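Local atomic coordinates of cytochrome P450 268A2 Cyp268A2 (Mycobacterium marinum, PDB entry 6BLD), a protein that belongs to the cytochrome P450 superfamily, haem-containing proteins of a mainly helical fold, and carries its protoporphyrin IX iron cofactor inside the chain. Residues F279-W285 and E350-S355. Coordinates in Å, arbitrary orientation, origin at the centre of the assembly. Residue numbers count along the deposited sequence, not the author numbering.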
loop_
_atom_site.group_PDB
_atom_site.type_symbol
_atom_site.label_atom_id
_atom_site.label_comp_id
_atom_site.label_asym_id
_atom_site.label_seq_id
_atom_site.Cartn_x
_atom_site.Cartn_y
_atom_site.Cartn_z
ATOM N N PHE A 279 -3.139 20.435 10.577
ATOM C CA PHE A 279 -4.137 21.317 9.972
ATOM C C PHE A 279 -5.386 21.309 10.844
ATOM O O PHE A 279 -6.392 20.671 10.502
ATOM C CB PHE A 279 -4.460 20.887 8.540
ATOM C CG PHE A 279 -3.292 20.988 7.599
ATOM C CD1 PHE A 279 -2.380 19.951 7.489
ATOM C CD2 PHE A 279 -3.106 22.121 6.823
ATOM C CE1 PHE A 279 -1.306 20.042 6.626
ATOM C CE2 PHE A 279 -2.033 22.218 5.958
ATOM C CZ PHE A 279 -1.133 21.177 5.859
ATOM N N PRO A 280 -5.358 22.012 11.981
ATOM C CA PRO A 280 -6.536 22.017 12.866
ATOM C C PRO A 280 -7.789 22.580 12.218
ATOM O O PRO A 280 -8.893 22.116 12.531
ATOM C CB PRO A 280 -6.080 22.881 14.050
ATOM C CG PRO A 280 -4.592 22.821 14.022
ATOM C CD PRO A 280 -4.216 22.727 12.575
ATOM N N SER A 281 -7.658 23.571 11.332
ATOM C CA SER A 281 -8.839 24.117 10.671
ATOM C C SER A 281 -9.490 23.091 9.754
ATOM O O SER A 281 -10.708 23.136 9.540
ATOM C CB SER A 281 -8.475 25.379 9.887
ATOM O OG SER A 281 -7.924 25.056 8.621
ATOM N N GLN A 282 -8.703 22.162 9.207
ATOM C CA GLN A 282 -9.280 21.092 8.404
ATOM C C GLN A 282 -10.033 20.095 9.275
ATOM O O GLN A 282 -11.079 19.573 8.871
ATOM C CB GLN A 282 -8.185 20.391 7.602
ATOM C CG GLN A 282 -7.553 21.266 6.534
ATOM C CD GLN A 282 -8.539 21.648 5.447
ATOM O OE1 GLN A 282 -8.660 22.817 5.083
ATOM N NE2 GLN A 282 -9.263 20.663 4.934
ATOM N N LYS A 283 -9.519 19.820 10.476
ATOM C CA LYS A 283 -10.224 18.931 11.393
ATOM C C LYS A 283 -11.537 19.551 11.858
ATOM O O LYS A 283 -12.562 18.863 11.930
ATOM C CB LYS A 283 -9.333 18.594 12.588
ATOM C CG LYS A 283 -9.962 17.634 13.585
ATOM C CD LYS A 283 -9.448 17.889 14.991
ATOM C CE LYS A 283 -8.849 16.632 15.598
ATOM N NZ LYS A 283 -8.818 16.694 17.088
ATOM N N ALA A 284 -11.525 20.848 12.176
ATOM C CA ALA A 284 -12.757 21.520 12.576
ATOM C C ALA A 284 -13.766 21.559 11.436
ATOM O O ALA A 284 -14.976 21.476 11.675
ATOM C CB ALA A 284 -12.450 22.936 13.067
ATOM N N TRP A 285 -13.291 21.682 10.195
ATOM C CA TRP A 285 -14.194 21.649 9.050
ATOM C C TRP A 285 -14.865 20.287 8.917
ATOM O O TRP A 285 -16.074 20.206 8.673
ATOM C CB TRP A 285 -13.430 22.004 7.775
ATOM C CG TRP A 285 -14.241 21.882 6.520
ATOM C CD1 TRP A 285 -15.040 22.838 5.965
ATOM C CD2 TRP A 285 -14.324 20.740 5.660
ATOM N NE1 TRP A 285 -15.617 22.361 4.813
ATOM C CE2 TRP A 285 -15.195 21.076 4.604
ATOM C CE3 TRP A 285 -13.749 19.466 5.681
ATOM C CZ2 TRP A 285 -15.504 20.183 3.581
ATOM C CZ3 TRP A 285 -14.058 18.582 4.664
ATOM C CH2 TRP A 285 -14.925 18.946 3.627
ATOM N N GLU A 350 0.385 20.603 -1.647
ATOM C CA GLU A 350 1.162 20.610 -0.414
ATOM C C GLU A 350 0.329 20.968 0.808
ATOM O O GLU A 350 0.818 20.824 1.933
ATOM C CB GLU A 350 2.334 21.584 -0.542
ATOM C CG GLU A 350 1.946 23.049 -0.399
ATOM C CD GLU A 350 1.320 23.618 -1.659
ATOM O OE1 GLU A 350 1.396 22.955 -2.714
ATOM O OE2 GLU A 350 0.752 24.729 -1.593
ATOM N N ARG A 351 -0.902 21.431 0.620
ATOM C CA ARG A 351 -1.792 21.782 1.717
ATOM C C ARG A 351 -2.915 20.760 1.814
ATOM O O ARG A 351 -3.465 20.328 0.796
ATOM C CB ARG A 351 -2.376 23.184 1.526
ATOM C CG ARG A 351 -1.353 24.298 1.656
ATOM C CD ARG A 351 -2.005 25.669 1.565
ATOM N NE ARG A 351 -2.887 25.947 2.696
ATOM C CZ ARG A 351 -2.464 26.303 3.906
ATOM N NH1 ARG A 351 -1.167 26.420 4.152
ATOM N NH2 ARG A 351 -3.341 26.540 4.873
ATOM N N LEU A 352 -3.247 20.373 3.043
ATOM C CA LEU A 352 -4.334 19.428 3.262
ATOM C C LEU A 352 -5.671 20.123 3.040
ATOM O O LEU A 352 -5.992 21.100 3.724
ATOM C CB LEU A 352 -4.259 18.847 4.671
ATOM C CG LEU A 352 -5.187 17.663 4.960
ATOM C CD1 LEU A 352 -4.646 16.393 4.323
ATOM C CD2 LEU A 352 -5.376 17.478 6.457
ATOM N N ASP A 353 -6.447 19.626 2.078
ATOM C CA ASP A 353 -7.771 20.162 1.765
ATOM C C ASP A 353 -8.746 18.989 1.734
ATOM O O ASP A 353 -8.928 18.344 0.697
ATOM C CB ASP A 353 -7.761 20.931 0.445
ATOM C CG ASP A 353 -9.102 21.565 0.129
ATOM O OD1 ASP A 353 -9.950 21.663 1.043
ATOM O OD2 ASP A 353 -9.310 21.967 -1.035
ATOM N N LEU A 354 -9.378 18.721 2.880
ATOM C CA LEU A 354 -10.355 17.646 2.998
ATOM C C LEU A 354 -11.613 17.898 2.176
ATOM O O LEU A 354 -12.454 16.998 2.072
ATOM C CB LEU A 354 -10.728 17.444 4.469
ATOM C CG LEU A 354 -9.567 17.221 5.442
ATOM C CD1 LEU A 354 -10.078 17.029 6.865
ATOM C CD2 LEU A 354 -8.720 16.034 5.009
ATOM N N SER A 355 -11.766 19.091 1.605
ATOM C CA SER A 355 -12.879 19.413 0.726
ATOM C C SER A 355 -12.522 19.272 -0.747
ATOM O O SER A 355 -13.346 19.604 -1.603
ATOM C CB SER A 355 -13.372 20.835 0.996
ATOM O OG SER A 355 -12.517 21.791 0.393
#
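Three side chains of 279-285 carry this contact, Phe279, Gln282 and Trp285, spaced three residues apart, and all three CA-CB bonds point toward 350-355; together the segments bury 436 Å². Phe279, at the N-cap of helix 280-288, adopts chi1 m with chi2 near 86°. That rotamer presents a ring face to Leu352, whose CB lies 3.7 Å from the ring centroid and 15° off its normal, a CH-pi contact. In the middle, Gln282 folds over in an m,m conformation, which brings its terminal amide beside the backbone: Gln282 CD lies 3.1 Å from Leu352 O. Trp285 instead takes chi1 t, and its six-membered ring meets the next residues along, with CZ3 3.5 Å from Leu354 CB and CZ2 3.4 Å from Ser355 CB.

Asp353 (chi1 t) turns toward Ser355: Asp353 OD1 accepts from Ser355 N (3.2 Å, 148°), closing an Asx turn, and also from Ser355 OG (2.7 Å). Leu352 and Leu354 also touch helices 247-278 and 290-305, the latter contributing Glu300 to Asp353 N and Thr296 to Leu354 O. This is P450 architecture: helix J, just after long helix I, packs against the loop between helix 336-339, beyond helix K (290-305), and helix 375-392.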